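Local coordinates for putidaredoxin reductase (Pseudomonas putida, PDB 1Q1R), which probably passes electrons from NADH through its bound FAD to putidaredoxin, the iron-sulfur protein that supplies the cytochrome P450cam monooxygenase, at residues A3-V17 with W28-P42. Sequence-based numbering, arbitrary orientation.
With FAD (flavin-adenine dinucleotide), chain C.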
loop_
_atom_site.group_PDB
_atom_site.type_symbol
_atom_site.label_atom_id
_atom_site.label_comp_id
_atom_site.label_asym_id
_atom_site.label_seq_id
_atom_site.Cartn_x
_atom_site.Cartn_y
_atom_site.Cartn_z
ATOM N N ALA A 3 23.573 -24.134 -1.534
ATOM C CA ALA A 3 22.711 -25.286 -1.291
ATOM C C ALA A 3 22.769 -25.762 0.157
ATOM O O ALA A 3 22.302 -26.854 0.481
ATOM C CB ALA A 3 23.097 -26.427 -2.226
ATOM N N ASN A 4 23.338 -24.938 1.029
ATOM C CA ASN A 4 23.454 -25.289 2.439
ATOM C C ASN A 4 22.884 -24.185 3.320
ATOM O O ASN A 4 22.339 -24.452 4.393
ATOM C CB ASN A 4 24.921 -25.531 2.802
ATOM C CG ASN A 4 25.106 -25.935 4.253
ATOM O OD1 ASN A 4 24.796 -25.170 5.169
ATOM N ND2 ASN A 4 25.615 -27.143 4.471
ATOM N N ASP A 5 23.018 -22.946 2.863
ATOM C CA ASP A 5 22.515 -21.808 3.617
ATOM C C ASP A 5 20.994 -21.810 3.669
ATOM O O ASP A 5 20.326 -21.959 2.644
ATOM C CB ASP A 5 23.006 -20.499 2.996
ATOM C CG ASP A 5 24.505 -20.327 3.116
ATOM O OD1 ASP A 5 25.246 -21.137 2.519
ATOM O OD2 ASP A 5 24.941 -19.386 3.814
ATOM N N ASN A 6 20.454 -21.653 4.872
ATOM C CA ASN A 6 19.011 -21.624 5.063
ATOM C C ASN A 6 18.538 -20.184 5.200
ATOM O O ASN A 6 19.136 -19.382 5.922
ATOM C CB ASN A 6 18.616 -22.403 6.321
ATOM C CG ASN A 6 19.106 -23.835 6.301
ATOM O OD1 ASN A 6 18.903 -24.560 5.327
ATOM N ND2 ASN A 6 19.750 -24.255 7.386
ATOM N N VAL A 7 17.459 -19.855 4.502
ATOM C CA VAL A 7 16.912 -18.513 4.571
ATOM C C VAL A 7 15.540 -18.553 5.226
ATOM O O VAL A 7 14.702 -19.388 4.885
ATOM C CB VAL A 7 16.796 -17.878 3.162
ATOM C CG1 VAL A 7 15.991 -18.784 2.243
ATOM C CG2 VAL A 7 16.146 -16.508 3.262
ATOM N N VAL A 8 15.327 -17.662 6.186
ATOM C CA VAL A 8 14.048 -17.575 6.881
ATOM C C VAL A 8 13.400 -16.236 6.546
ATOM O O VAL A 8 14.027 -15.180 6.662
ATOM C CB VAL A 8 14.223 -17.681 8.412
ATOM C CG1 VAL A 8 12.891 -17.442 9.107
ATOM C CG2 VAL A 8 14.771 -19.058 8.775
ATOM N N ILE A 9 12.145 -16.291 6.120
ATOM C CA ILE A 9 11.404 -15.092 5.757
ATOM C C ILE A 9 10.242 -14.923 6.726
ATOM O O ILE A 9 9.377 -15.787 6.818
ATOM C CB ILE A 9 10.860 -15.215 4.312
ATOM C CG1 ILE A 9 12.026 -15.456 3.345
ATOM C CG2 ILE A 9 10.091 -13.961 3.931
ATOM C CD1 ILE A 9 11.604 -15.884 1.944
ATOM N N VAL A 10 10.231 -13.817 7.458
ATOM C CA VAL A 10 9.164 -13.551 8.418
ATOM C C VAL A 10 8.093 -12.681 7.762
ATOM O O VAL A 10 8.319 -11.507 7.466
ATOM C CB VAL A 10 9.704 -12.830 9.670
ATOM C CG1 VAL A 10 8.582 -12.625 10.676
ATOM C CG2 VAL A 10 10.844 -13.638 10.289
ATOM N N GLY A 11 6.926 -13.270 7.532
ATOM C CA GLY A 11 5.848 -12.537 6.904
ATOM C C GLY A 11 5.479 -13.199 5.595
ATOM O O GLY A 11 6.324 -13.379 4.715
ATOM N N THR A 12 4.207 -13.554 5.460
ATOM C CA THR A 12 3.728 -14.217 4.260
ATOM C C THR A 12 2.817 -13.342 3.407
ATOM O O THR A 12 1.854 -13.826 2.810
ATOM C CB THR A 12 2.995 -15.521 4.616
ATOM O OG1 THR A 12 1.848 -15.219 5.419
ATOM C CG2 THR A 12 3.923 -16.450 5.399
ATOM N N GLY A 13 3.111 -12.046 3.377
ATOM C CA GLY A 13 2.353 -11.135 2.544
ATOM C C GLY A 13 3.057 -11.167 1.195
ATOM O O GLY A 13 3.953 -11.992 0.995
ATOM N N LEU A 14 2.676 -10.288 0.272
ATOM C CA LEU A 14 3.298 -10.250 -1.051
ATOM C C LEU A 14 4.822 -10.131 -0.996
ATOM O O LEU A 14 5.532 -10.821 -1.727
ATOM C CB LEU A 14 2.734 -9.077 -1.862
ATOM C CG LEU A 14 3.339 -8.846 -3.256
ATOM C CD1 LEU A 14 3.073 -10.042 -4.172
ATOM C CD2 LEU A 14 2.728 -7.586 -3.849
ATOM N N ALA A 15 5.317 -9.246 -0.138
ATOM C CA ALA A 15 6.756 -9.034 -0.010
ATOM C C ALA A 15 7.501 -10.322 0.321
ATOM O O ALA A 15 8.450 -10.695 -0.374
ATOM C CB ALA A 15 7.036 -7.974 1.050
ATOM N N GLY A 16 7.069 -11.008 1.376
ATOM C CA GLY A 16 7.725 -12.244 1.766
ATOM C C GLY A 16 7.643 -13.346 0.730
ATOM O O GLY A 16 8.649 -13.980 0.407
ATOM N N VAL A 17 6.444 -13.580 0.207
ATOM C CA VAL A 17 6.225 -14.619 -0.794
ATOM C C VAL A 17 7.026 -14.368 -2.074
ATOM O O VAL A 17 7.569 -15.307 -2.664
ATOM C CB VAL A 17 4.712 -14.739 -1.140
ATOM C CG1 VAL A 17 4.511 -15.645 -2.341
ATOM C CG2 VAL A 17 3.950 -15.294 0.069
ATOM N N TRP A 28 18.510 -20.174 -6.263
ATOM C CA TRP A 28 18.813 -20.499 -4.874
ATOM C C TRP A 28 18.587 -21.996 -4.656
ATOM O O TRP A 28 17.540 -22.531 -5.017
ATOM C CB TRP A 28 17.927 -19.668 -3.944
ATOM C CG TRP A 28 18.182 -19.884 -2.483
ATOM C CD1 TRP A 28 17.574 -20.795 -1.672
ATOM C CD2 TRP A 28 19.104 -19.162 -1.658
ATOM N NE1 TRP A 28 18.055 -20.685 -0.391
ATOM C CE2 TRP A 28 18.996 -19.690 -0.354
ATOM C CE3 TRP A 28 20.010 -18.119 -1.895
ATOM C CZ2 TRP A 28 19.761 -19.211 0.716
ATOM C CZ3 TRP A 28 20.772 -17.644 -0.832
ATOM C CH2 TRP A 28 20.640 -18.191 0.459
ATOM N N GLU A 29 19.583 -22.664 -4.074
ATOM C CA GLU A 29 19.522 -24.107 -3.825
ATOM C C GLU A 29 19.267 -24.469 -2.366
ATOM O O GLU A 29 18.845 -25.585 -2.063
ATOM C CB GLU A 29 20.827 -24.770 -4.274
ATOM C CG GLU A 29 21.059 -24.770 -5.779
ATOM C CD GLU A 29 20.192 -25.784 -6.505
ATOM O OE1 GLU A 29 18.948 -25.671 -6.429
ATOM O OE2 GLU A 29 20.759 -26.695 -7.149
ATOM N N GLY A 30 19.534 -23.528 -1.467
ATOM C CA GLY A 30 19.332 -23.782 -0.053
ATOM C C GLY A 30 17.871 -23.929 0.328
ATOM O O GLY A 30 16.993 -23.981 -0.534
ATOM N N ASN A 31 17.610 -23.997 1.628
ATOM C CA ASN A 31 16.251 -24.134 2.132
ATOM C C ASN A 31 15.608 -22.772 2.354
ATOM O O ASN A 31 16.265 -21.822 2.785
ATOM C CB ASN A 31 16.254 -24.918 3.442
ATOM C CG ASN A 31 16.680 -26.356 3.251
ATOM O OD1 ASN A 31 15.925 -27.175 2.724
ATOM N ND2 ASN A 31 17.901 -26.670 3.665
ATOM N N ILE A 32 14.317 -22.688 2.055
ATOM C CA ILE A 32 13.568 -21.449 2.215
ATOM C C ILE A 32 12.376 -21.684 3.136
ATOM O O ILE A 32 11.532 -22.537 2.870
ATOM C CB ILE A 32 13.047 -20.938 0.856
ATOM C CG1 ILE A 32 14.215 -20.799 -0.126
ATOM C CG2 ILE A 32 12.330 -19.603 1.039
ATOM C CD1 ILE A 32 13.796 -20.454 -1.538
ATOM N N ARG A 33 12.314 -20.929 4.224
ATOM C CA ARG A 33 11.212 -21.065 5.163
ATOM C C ARG A 33 10.401 -19.787 5.278
ATOM O O ARG A 33 10.928 -18.741 5.648
ATOM C CB ARG A 33 11.725 -21.455 6.554
ATOM C CG ARG A 33 11.420 -22.892 6.940
ATOM C CD ARG A 33 11.285 -23.038 8.451
ATOM N NE ARG A 33 10.685 -24.317 8.828
ATOM C CZ ARG A 33 11.310 -25.487 8.761
ATOM N NH1 ARG A 33 12.565 -25.549 8.331
ATOM N NH2 ARG A 33 10.679 -26.600 9.119
ATOM N N LEU A 34 9.116 -19.881 4.948
ATOM C CA LEU A 34 8.205 -18.751 5.050
ATOM C C LEU A 34 7.448 -18.948 6.347
ATOM O O LEU A 34 6.844 -19.994 6.554
ATOM C CB LEU A 34 7.210 -18.742 3.890
ATOM C CG LEU A 34 7.528 -17.935 2.633
ATOM C CD1 LEU A 34 6.451 -18.199 1.602
ATOM C CD2 LEU A 34 7.596 -16.442 2.963
ATOM N N VAL A 35 7.488 -17.953 7.223
ATOM C CA VAL A 35 6.792 -18.051 8.496
ATOM C C VAL A 35 5.912 -16.826 8.687
ATOM O O VAL A 35 6.393 -15.699 8.638
ATOM C CB VAL A 35 7.793 -18.143 9.666
ATOM C CG1 VAL A 35 7.044 -18.353 10.977
ATOM C CG2 VAL A 35 8.776 -19.281 9.418
ATOM N N GLY A 36 4.619 -17.050 8.898
ATOM C CA GLY A 36 3.713 -15.934 9.091
ATOM C C GLY A 36 2.643 -16.218 10.124
ATOM O O GLY A 36 2.251 -17.370 10.322
ATOM N N ASP A 37 2.165 -15.176 10.793
ATOM C CA ASP A 37 1.135 -15.374 11.798
ATOM C C ASP A 37 -0.230 -15.581 11.154
ATOM O O ASP A 37 -1.157 -16.061 11.801
ATOM C CB ASP A 37 1.097 -14.206 12.792
ATOM C CG ASP A 37 0.917 -12.852 12.125
ATOM O OD1 ASP A 37 0.766 -11.855 12.867
ATOM O OD2 ASP A 37 0.929 -12.769 10.879
ATOM N N ALA A 38 -0.349 -15.226 9.877
ATOM C CA ALA A 38 -1.608 -15.404 9.163
ATOM C C ALA A 38 -1.801 -16.897 8.915
ATOM O O ALA A 38 -0.838 -17.621 8.679
ATOM C CB ALA A 38 -1.579 -14.644 7.831
ATOM N N THR A 39 -3.042 -17.362 8.975
ATOM C CA THR A 39 -3.321 -18.776 8.749
ATOM C C THR A 39 -3.655 -19.067 7.284
ATOM O O THR A 39 -3.260 -20.095 6.745
ATOM C CB THR A 39 -4.481 -19.255 9.650
ATOM O OG1 THR A 39 -4.090 -19.132 11.025
ATOM C CG2 THR A 39 -4.825 -20.711 9.365
ATOM N N VAL A 40 -4.365 -18.146 6.643
ATOM C CA VAL A 40 -4.773 -18.291 5.249
ATOM C C VAL A 40 -3.620 -18.453 4.259
ATOM O O VAL A 40 -2.472 -18.107 4.542
ATOM C CB VAL A 40 -5.585 -17.065 4.781
ATOM C CG1 VAL A 40 -6.756 -16.814 5.728
ATOM C CG2 VAL A 40 -4.677 -15.848 4.718
ATOM N N ILE A 41 -3.950 -18.976 3.086
ATOM C CA ILE A 41 -2.978 -19.150 2.012
ATOM C C ILE A 41 -2.640 -17.736 1.520
ATOM O O ILE A 41 -3.538 -16.926 1.311
ATOM C CB ILE A 41 -3.603 -19.957 0.854
ATOM C CG1 ILE A 41 -3.983 -21.353 1.350
ATOM C CG2 ILE A 41 -2.630 -20.039 -0.322
ATOM C CD1 ILE A 41 -5.013 -22.047 0.486
ATOM N N PRO A 42 -1.343 -17.418 1.347
ATOM C CA PRO A 42 -0.960 -16.077 0.881
ATOM C C PRO A 42 -1.826 -15.587 -0.281
ATOM O O PRO A 42 -2.043 -16.308 -1.256
ATOM C CB PRO A 42 0.506 -16.254 0.512
ATOM C CG PRO A 42 0.975 -17.215 1.596
ATOM C CD PRO A 42 -0.149 -18.244 1.615
HETATM P PA FAD C . 1.766 -7.382 4.572
HETATM O O1A FAD C . 1.250 -6.691 5.777
HETATM O O2A FAD C . 0.833 -7.643 3.452
HETATM O O5B FAD C . 2.427 -8.777 4.998
HETATM C C5B FAD C . 3.169 -8.922 6.215
HETATM C C4B FAD C . 2.753 -10.238 6.896
HETATM O O4B FAD C . 3.747 -10.609 7.916
HETATM C C3B FAD C . 1.422 -10.072 7.646
HETATM O O3B FAD C . 0.658 -11.279 7.522
HETATM C C2B FAD C . 1.857 -9.901 9.080
HETATM O O2B FAD C . 0.826 -10.342 9.969
HETATM C C1B FAD C . 3.036 -10.850 9.150
HETATM N N9A FAD C . 3.896 -10.668 10.352
HETATM C C8A FAD C . 4.299 -9.503 10.889
HETATM N N7A FAD C . 5.040 -9.757 11.975
HETATM C C5A FAD C . 5.107 -11.077 12.123
HETATM C C6A FAD C . 5.721 -11.915 13.057
HETATM N N6A FAD C . 6.410 -11.399 14.072
HETATM N N1A FAD C . 5.598 -13.260 12.925
HETATM C C2A FAD C . 4.897 -13.792 11.914
HETATM N N3A FAD C . 4.298 -13.004 11.010
HETATM C C4A FAD C . 4.389 -11.654 11.094
HETATM N N1 FAD C . -1.012 -1.404 -3.323
HETATM C C2 FAD C . -0.984 -1.004 -4.665
HETATM O O2 FAD C . 0.094 -0.806 -5.224
HETATM N N3 FAD C . -2.193 -0.846 -5.365
HETATM C C4 FAD C . -3.426 -1.095 -4.718
HETATM O O4 FAD C . -4.473 -0.996 -5.356
HETATM C C4X FAD C . -3.451 -1.493 -3.371
HETATM N N5 FAD C . -4.631 -1.787 -2.752
HETATM C C5X FAD C . -4.687 -2.246 -1.468
HETATM C C6 FAD C . -5.927 -2.564 -0.877
HETATM C C7 FAD C . -5.982 -3.063 0.445
HETATM C C7M FAD C . -7.352 -3.370 1.078
HETATM C C8 FAD C . -4.783 -3.252 1.178
HETATM C C8M FAD C . -4.800 -3.817 2.606
HETATM C C9 FAD C . -3.547 -2.933 0.588
HETATM C C9A FAD C . -3.493 -2.429 -0.731
HETATM N N10 FAD C . -2.252 -2.116 -1.349
HETATM C C10 FAD C . -2.238 -1.650 -2.680
HETATM C "C1'" FAD C . -0.970 -2.264 -0.595
HETATM C "C2'" FAD C . -0.242 -3.544 -1.013
HETATM O "O2'" FAD C . -1.165 -4.638 -0.983
HETATM C "C3'" FAD C . 0.948 -3.833 -0.080
HETATM O "O3'" FAD C . 1.804 -2.683 -0.044
HETATM C "C4'" FAD C . 1.740 -5.052 -0.570
HETATM O "O4'" FAD C . 0.882 -6.194 -0.612
HETATM C "C5'" FAD C . 2.941 -5.370 0.337
HETATM O "O5'" FAD C . 2.539 -5.894 1.613
HETATM P P FAD C . 3.661 -6.563 2.565
HETATM O O1P FAD C . 3.838 -7.970 2.151
HETATM O O2P FAD C . 4.849 -5.680 2.551
HETATM O O3P FAD C . 3.013 -6.482 4.052
HETATM O O HOH W 1 -0.739 -15.682 4.436
HETATM O O HOH W 2 1.743 -13.950 7.772
HETATM O O HOH W 3 1.226 -17.583 6.741
#
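Strands 6-10 and 31-35 pair in parallel inside the FAD-binding Rossmann unit, a beta-alpha-beta crossover closed by helix 14-25; their axes approach to 4.8 Å with 16° between their directions. Five backbone hydrogen bonds form the ladder, from Val-7 N to Asn-31 O (2.9 Å) through to Gly-11 N on Val-35 O (2.7 Å). On the face carrying Asn-6, Asn-31 ND2 gives a hydrogen bond of 2.9 Å to Asn-6 OD1, the amide planes turned 41° apart. The face under helix 14-25 is apolar: Val-7 and Ile-32 lie side by side, and Leu-34 CD2 packs against Ile-9 CG2 at 3.6 Å. Val-17 CG2 meets Pro-42 CB, the two side chains crossing at about a right angle.

Past the first strand, Gly-11, Gly-13 at the N-cap and Gly-16 in the first turn of the helix match the GxGxxG pattern of Rossmann folds; Gly-11 CA comes within 3.0 Å of FAD O4B, and Ala-15 N donates a hydrogen bond to FAD O1P. Asp-37 OD2 accepts a hydrogen bond of 2.6 Å from FAD O2B, the ribose grip expected after the second strand of such a unit. With chi1 62°, Thr-12 turns OG1 toward three waters and CG2 toward Gly-36. One of these waters also bonds FAD O3B and Ala-38 N, so the ribose hydroxyls are held by one direct bond, at O2B, and one through water, at O3B, while the helix N-terminus probably offsets phosphate charge.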